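Local coordinates for mbSHANK1 protein (Monosiga brevicollis, PDB 6X23) that binds a GIRK3 peptide through its PDZ domain and, as a SHANK-type protein, probably acts as a receptor adaptor, at residues L15-G20 with A55-Q60; L66-V71 with V92-A97. One frame throughout, in Å; residues are numbered along the deposited sequence.

In the fold
From the N terminus, strand 10-18 contributes residues 15-20, which interaction 1 joins to residues 55-60 at the exit of the short helix 53-57, closing a loop that holds strands 26-29 and 44-48. The chain then enters strand 64-68, where interaction 2 opens; its loop runs through helix 78-87 and closes on strand 91-99. The two contacts thus follow in series, neither nested nor crossed. They meet because strands 10-18 and 91-99 are sheet neighbours: L15 N lies 2.7 Å from F94 O, a probable hydrogen bond. Interaction 1 sets helix 53-57 on edge strand 10-18, and interaction 2 pairs strands 64-68 and 91-99 inside the same four-stranded PDZ sheet; the centres lie about 12 Å apart.

Interaction 1 of 2, residues L15-G20 with A55-Q60; sequences LIIMRG and ARAGLQ
The exit of the short helix 53-57 of the PDZ fold rests against strand 10-18, at one edge of the four-stranded sheet, with A57 and L59 meeting I16, I17 and L15. The CA atoms of I17 and A57, 5.8 Å apart, are the nearest across the two segments. The methyl of A57 sits beside the backbone, its CB 3.3 Å from I16 O, a carbonyl that points away from the strand edge bonded to 91-99. The same CB touches I17 CG1 at 3.9 Å. I17 then carries the strand's apolar side inward, onto F24, Q53, A54 and F94.

Evidence for how the helix ends comes from G58. Its phi of 95° and two bonds back into the last turn define a Schellman motif, one bond being G58 N to A55 O at 2.9 Å. A CB at these angles would press on the A57 carbonyl oxygen, which accounts for glycine here. In a PDZ domain this helix is distinct from the longer one, here 78-87, that borders the peptide groove; it joins strand 44-48 to strand 64-68. Past G58 the chain brings L59 against L15.

With L59 CG anti to its backbone N (chi1 -167°), the two leucine side chains cross at about a right angle. One branch of each makes the closest touch: L15 CD2 comes to 3.4 Å from L59 CD1, tighter than usual for two methyls. L15 CD2 also reaches the L59 backbone, 3.6 Å from L59 CA. L59 also packs on V45 and V48 of strand 44-48 and on A54, and G58 O accepts a hydrogen bond from R98 NH2 of strand 91-99.

Interaction 2 of 2, residues L66-V71 with V92-A97; sequences LELNGV and VAFRIA
L68 and F94 form a non-hydrogen-bonded pair in the PDZ sheet, where strands 64-68 and 91-99 run antiparallel, their short axes 178° apart. On this face a single methyl fills the hollow between two neighbours: L68 CD1 lies 3.3 Å from F94 CE1, approaching the ring obliquely, and 3.4 Å from V92 CG2, a tight fit. With L68 CG anti to its backbone N (chi1 171°), the side chain runs alongside F94, pointing the same way. I85 of helix 78-87 packs on both L68 and F94.

The opposite face carries the hydrogen-bonded pair E67 and R95, whose extended side chains lie side by side. Their alkyl parts meet at E67 CB and R95 CB, 3.6 Å apart, and the carboxylate carbon E67 CD lies 3.5 Å from the R95 CD methylene. A salt bridge finishes the pair: R95 NH1 reaches E67 OE2 at 3.2 Å from above the carboxylate plane, the two flat groups being 83° apart. An alanine in place of E67 would keep CB but probably leave the R95 guanidinium without this charge partner and its alkyl chain freer to turn.

Within strand 64-68, a classic beta bulge sets both L66 and E67 opposite R95: R95 O accepts from both L66 N, at 2.8 Å, and E67 N. L66 straddles a small bump, its two delta methyls resting on A97 CB.

At the far end, N69, in a type I' turn from L68 to V71, grips A93 twice: its backbone N donates to A93 O, and N69 OD1 accepts from A93 N at 3.0 Å.

Interaction 1 of 2, residues L15-G20 with A55-Q60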
loop_
_atom_site.group_PDB
_atom_site.type_symbol
_atom_site.label_atom_id
_atom_site.label_comp_id
_atom_site.label_asym_id
_atom_site.label_seq_id
_atom_site.Cartn_x
_atom_site.Cartn_y
_atom_site.Cartn_z
ATOM N N LEU A 15 3.609 -8.164 -3.798
ATOM C CA LEU A 15 3.180 -8.629 -2.486
ATOM C C LEU A 15 1.735 -9.094 -2.585
ATOM O O LEU A 15 0.954 -8.520 -3.349
ATOM C CB LEU A 15 3.256 -7.512 -1.443
ATOM C CG LEU A 15 4.494 -7.094 -0.689
ATOM C CD1 LEU A 15 5.515 -6.635 -1.650
ATOM C CD2 LEU A 15 4.075 -5.943 0.216
ATOM N N ILE A 16 1.380 -10.118 -1.798
ATOM C CA ILE A 16 0.017 -10.613 -1.661
ATOM C C ILE A 16 -0.308 -10.676 -0.184
ATOM O O ILE A 16 0.471 -11.223 0.607
ATOM C CB ILE A 16 -0.196 -11.992 -2.314
ATOM C CG1 ILE A 16 0.142 -11.928 -3.806
ATOM C CG2 ILE A 16 -1.650 -12.389 -2.215
ATOM C CD1 ILE A 16 0.008 -13.243 -4.530
ATOM N N ILE A 17 -1.440 -10.092 0.192
ATOM C CA ILE A 17 -1.821 -9.883 1.583
ATOM C C ILE A 17 -3.248 -10.370 1.772
ATOM O O ILE A 17 -4.156 -9.938 1.042
ATOM C CB ILE A 17 -1.700 -8.405 1.994
ATOM C CG1 ILE A 17 -0.466 -7.762 1.362
ATOM C CG2 ILE A 17 -1.607 -8.290 3.489
ATOM C CD1 ILE A 17 -0.253 -6.306 1.771
ATOM N N MET A 18 -3.452 -11.272 2.731
ATOM C CA MET A 18 -4.767 -11.748 3.140
ATOM C C MET A 18 -5.346 -10.719 4.102
ATOM O O MET A 18 -4.614 -10.159 4.925
ATOM C CB MET A 18 -4.665 -13.101 3.846
ATOM C CG MET A 18 -3.956 -14.228 3.076
ATOM S SD MET A 18 -4.788 -14.849 1.607
ATOM C CE MET A 18 -3.603 -16.023 0.930
ATOM N N ARG A 19 -6.648 -10.469 4.017
ATOM C CA ARG A 19 -7.255 -9.500 4.923
ATOM C C ARG A 19 -7.368 -10.102 6.313
ATOM O O ARG A 19 -7.748 -11.262 6.462
ATOM C CB ARG A 19 -8.641 -9.064 4.429
ATOM C CG ARG A 19 -9.241 -7.953 5.287
ATOM C CD ARG A 19 -10.570 -7.461 4.759
ATOM N NE ARG A 19 -10.480 -7.120 3.353
ATOM C CZ ARG A 19 -10.486 -5.876 2.879
ATOM N NH1 ARG A 19 -10.588 -4.852 3.721
ATOM N NH2 ARG A 19 -10.404 -5.658 1.561
ATOM N N GLY A 20 -7.025 -9.319 7.331
ATOM C CA GLY A 20 -7.225 -9.719 8.708
ATOM C C GLY A 20 -8.625 -9.370 9.169
ATOM O O GLY A 20 -9.522 -9.105 8.369
ATOM N N ALA A 55 2.318 -6.577 7.537
ATOM C CA ALA A 55 3.646 -6.870 8.065
ATOM C C ALA A 55 4.016 -8.312 7.797
ATOM O O ALA A 55 5.156 -8.605 7.409
ATOM C CB ALA A 55 3.714 -6.591 9.568
ATOM N N ARG A 56 3.054 -9.227 7.977
ATOM C CA ARG A 56 3.315 -10.644 7.740
ATOM C C ARG A 56 3.652 -10.911 6.280
ATOM O O ARG A 56 4.436 -11.815 5.981
ATOM C CB ARG A 56 2.127 -11.502 8.182
ATOM C CG ARG A 56 2.502 -12.977 8.315
ATOM C CD ARG A 56 1.351 -13.903 8.732
ATOM N NE ARG A 56 1.593 -14.441 10.078
ATOM C CZ ARG A 56 1.987 -15.687 10.342
ATOM N NH1 ARG A 56 2.177 -16.545 9.346
ATOM N NH2 ARG A 56 2.197 -16.073 11.603
ATOM N N ALA A 57 3.082 -10.142 5.356
ATOM C CA ALA A 57 3.441 -10.321 3.962
ATOM C C ALA A 57 4.647 -9.493 3.561
ATOM O O ALA A 57 5.110 -9.598 2.420
ATOM C CB ALA A 57 2.257 -9.986 3.071
ATOM N N GLY A 58 5.173 -8.670 4.461
ATOM C CA GLY A 58 6.412 -7.972 4.188
ATOM C C GLY A 58 6.254 -6.588 3.630
ATOM O O GLY A 58 7.206 -6.051 3.057
ATOM N N LEU A 59 5.074 -6.004 3.740
ATOM C CA LEU A 59 4.937 -4.584 3.476
ATOM C C LEU A 59 5.755 -3.828 4.514
ATOM O O LEU A 59 5.820 -4.236 5.673
ATOM C CB LEU A 59 3.459 -4.177 3.542
ATOM C CG LEU A 59 3.220 -2.793 2.966
ATOM C CD1 LEU A 59 3.464 -2.833 1.461
ATOM C CD2 LEU A 59 1.828 -2.292 3.278
ATOM N N GLN A 60 6.420 -2.753 4.107
ATOM C CA GLN A 60 7.187 -1.989 5.079
ATOM C C GLN A 60 6.913 -0.509 4.911
ATOM O O GLN A 60 6.584 -0.037 3.820
ATOM C CB GLN A 60 8.697 -2.221 4.959
ATOM C CG GLN A 60 9.083 -3.630 4.656
ATOM C CD GLN A 60 10.545 -3.900 4.952
ATOM O OE1 GLN A 60 11.403 -3.782 4.087
ATOM N NE2 GLN A 60 10.828 -4.258 6.189
#

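Interaction 2 of 2, residues L66-V71 with V92-A97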
loop_
_atom_site.group_PDB
_atom_site.type_symbol
_atom_site.label_atom_id
_atom_site.label_comp_id
_atom_site.label_asym_id
_atom_site.label_seq_id
_atom_site.Cartn_x
_atom_site.Cartn_y
_atom_site.Cartn_z
ATOM N N LEU A 66 2.514 1.088 -6.324
ATOM C CA LEU A 66 2.559 1.194 -7.768
ATOM C C LEU A 66 1.393 0.489 -8.446
ATOM O O LEU A 66 0.768 1.053 -9.348
ATOM C CB LEU A 66 3.875 0.623 -8.279
ATOM C CG LEU A 66 5.090 1.546 -8.408
ATOM C CD1 LEU A 66 5.279 2.451 -7.207
ATOM C CD2 LEU A 66 6.336 0.684 -8.600
ATOM N N GLU A 67 1.092 -0.749 -8.063
ATOM C CA GLU A 67 0.014 -1.496 -8.697
ATOM C C GLU A 67 -0.853 -2.130 -7.621
ATOM O O GLU A 67 -0.359 -2.609 -6.599
ATOM C CB GLU A 67 0.518 -2.603 -9.642
ATOM C CG GLU A 67 1.444 -2.164 -10.786
ATOM C CD GLU A 67 1.834 -3.331 -11.693
ATOM O OE1 GLU A 67 1.446 -4.486 -11.392
ATOM O OE2 GLU A 67 2.543 -3.100 -12.703
ATOM N N LEU A 68 -2.149 -2.146 -7.884
ATOM C CA LEU A 68 -3.154 -2.769 -7.043
ATOM C C LEU A 68 -3.869 -3.781 -7.918
ATOM O O LEU A 68 -4.482 -3.401 -8.917
ATOM C CB LEU A 68 -4.119 -1.711 -6.514
ATOM C CG LEU A 68 -5.380 -2.124 -5.774
ATOM C CD1 LEU A 68 -4.970 -2.784 -4.496
ATOM C CD2 LEU A 68 -6.173 -0.882 -5.486
ATOM N N ASN A 69 -3.763 -5.058 -7.568
ATOM C CA ASN A 69 -4.361 -6.140 -8.350
ATOM C C ASN A 69 -4.000 -6.011 -9.831
ATOM O O ASN A 69 -4.852 -6.009 -10.722
ATOM C CB ASN A 69 -5.875 -6.190 -8.145
ATOM C CG ASN A 69 -6.277 -6.660 -6.714
ATOM O OD1 ASN A 69 -5.504 -7.316 -6.001
ATOM N ND2 ASN A 69 -7.507 -6.340 -6.318
ATOM N N GLY A 70 -2.716 -5.861 -10.087
ATOM C CA GLY A 70 -2.259 -5.778 -11.459
ATOM C C GLY A 70 -2.773 -4.593 -12.234
ATOM O O GLY A 70 -2.697 -4.602 -13.463
ATOM N N VAL A 71 -3.306 -3.571 -11.561
ATOM C CA VAL A 71 -3.690 -2.319 -12.209
ATOM C C VAL A 71 -2.716 -1.244 -11.760
ATOM O O VAL A 71 -2.415 -1.136 -10.567
ATOM C CB VAL A 71 -5.139 -1.924 -11.872
ATOM C CG1 VAL A 71 -5.508 -0.616 -12.531
ATOM C CG2 VAL A 71 -6.081 -2.995 -12.314
ATOM N N VAL A 92 -5.594 -9.081 -1.428
ATOM C CA VAL A 92 -5.174 -7.939 -2.228
ATOM C C VAL A 92 -3.775 -8.246 -2.719
ATOM O O VAL A 92 -3.024 -8.975 -2.070
ATOM C CB VAL A 92 -5.190 -6.611 -1.420
ATOM C CG1 VAL A 92 -4.018 -6.544 -0.468
ATOM C CG2 VAL A 92 -5.179 -5.413 -2.310
ATOM N N ALA A 93 -3.423 -7.688 -3.866
ATOM C CA ALA A 93 -2.063 -7.753 -4.377
ATOM C C ALA A 93 -1.577 -6.345 -4.674
ATOM O O ALA A 93 -2.305 -5.522 -5.246
ATOM C CB ALA A 93 -1.964 -8.606 -5.638
ATOM N N PHE A 94 -0.340 -6.083 -4.254
ATOM C CA PHE A 94 0.350 -4.816 -4.431
ATOM C C PHE A 94 1.631 -5.081 -5.196
ATOM O O PHE A 94 2.300 -6.096 -4.966
ATOM C CB PHE A 94 0.709 -4.166 -3.081
ATOM C CG PHE A 94 -0.483 -3.705 -2.282
ATOM C CD1 PHE A 94 -1.539 -3.059 -2.896
ATOM C CD2 PHE A 94 -0.556 -3.940 -0.919
ATOM C CE1 PHE A 94 -2.636 -2.632 -2.162
ATOM C CE2 PHE A 94 -1.667 -3.534 -0.186
ATOM C CZ PHE A 94 -2.704 -2.880 -0.819
ATOM N N ARG A 95 1.964 -4.173 -6.105
ATOM C CA ARG A 95 3.338 -3.963 -6.532
ATOM C C ARG A 95 3.787 -2.614 -5.990
ATOM O O ARG A 95 3.070 -1.623 -6.127
ATOM C CB ARG A 95 3.452 -3.995 -8.052
ATOM C CG ARG A 95 4.863 -3.843 -8.585
ATOM C CD ARG A 95 4.853 -3.995 -10.067
ATOM N NE ARG A 95 6.206 -4.158 -10.572
ATOM C CZ ARG A 95 6.483 -4.308 -11.864
ATOM N NH1 ARG A 95 5.493 -4.299 -12.750
ATOM N NH2 ARG A 95 7.744 -4.453 -12.271
ATOM N N ILE A 96 4.958 -2.572 -5.371
ATOM C CA ILE A 96 5.431 -1.377 -4.685
ATOM C C ILE A 96 6.877 -1.091 -5.056
ATOM O O ILE A 96 7.598 -1.951 -5.557
ATOM C CB ILE A 96 5.309 -1.502 -3.160
ATOM C CG1 ILE A 96 6.058 -2.759 -2.674
ATOM C CG2 ILE A 96 3.841 -1.440 -2.765
ATOM C CD1 ILE A 96 7.470 -2.483 -2.106
ATOM N N ALA A 97 7.296 0.134 -4.742
ATOM C CA ALA A 97 8.670 0.590 -4.926
ATOM C C ALA A 97 9.278 0.884 -3.562
ATOM O O ALA A 97 8.650 1.540 -2.729
ATOM C CB ALA A 97 8.722 1.827 -5.830
#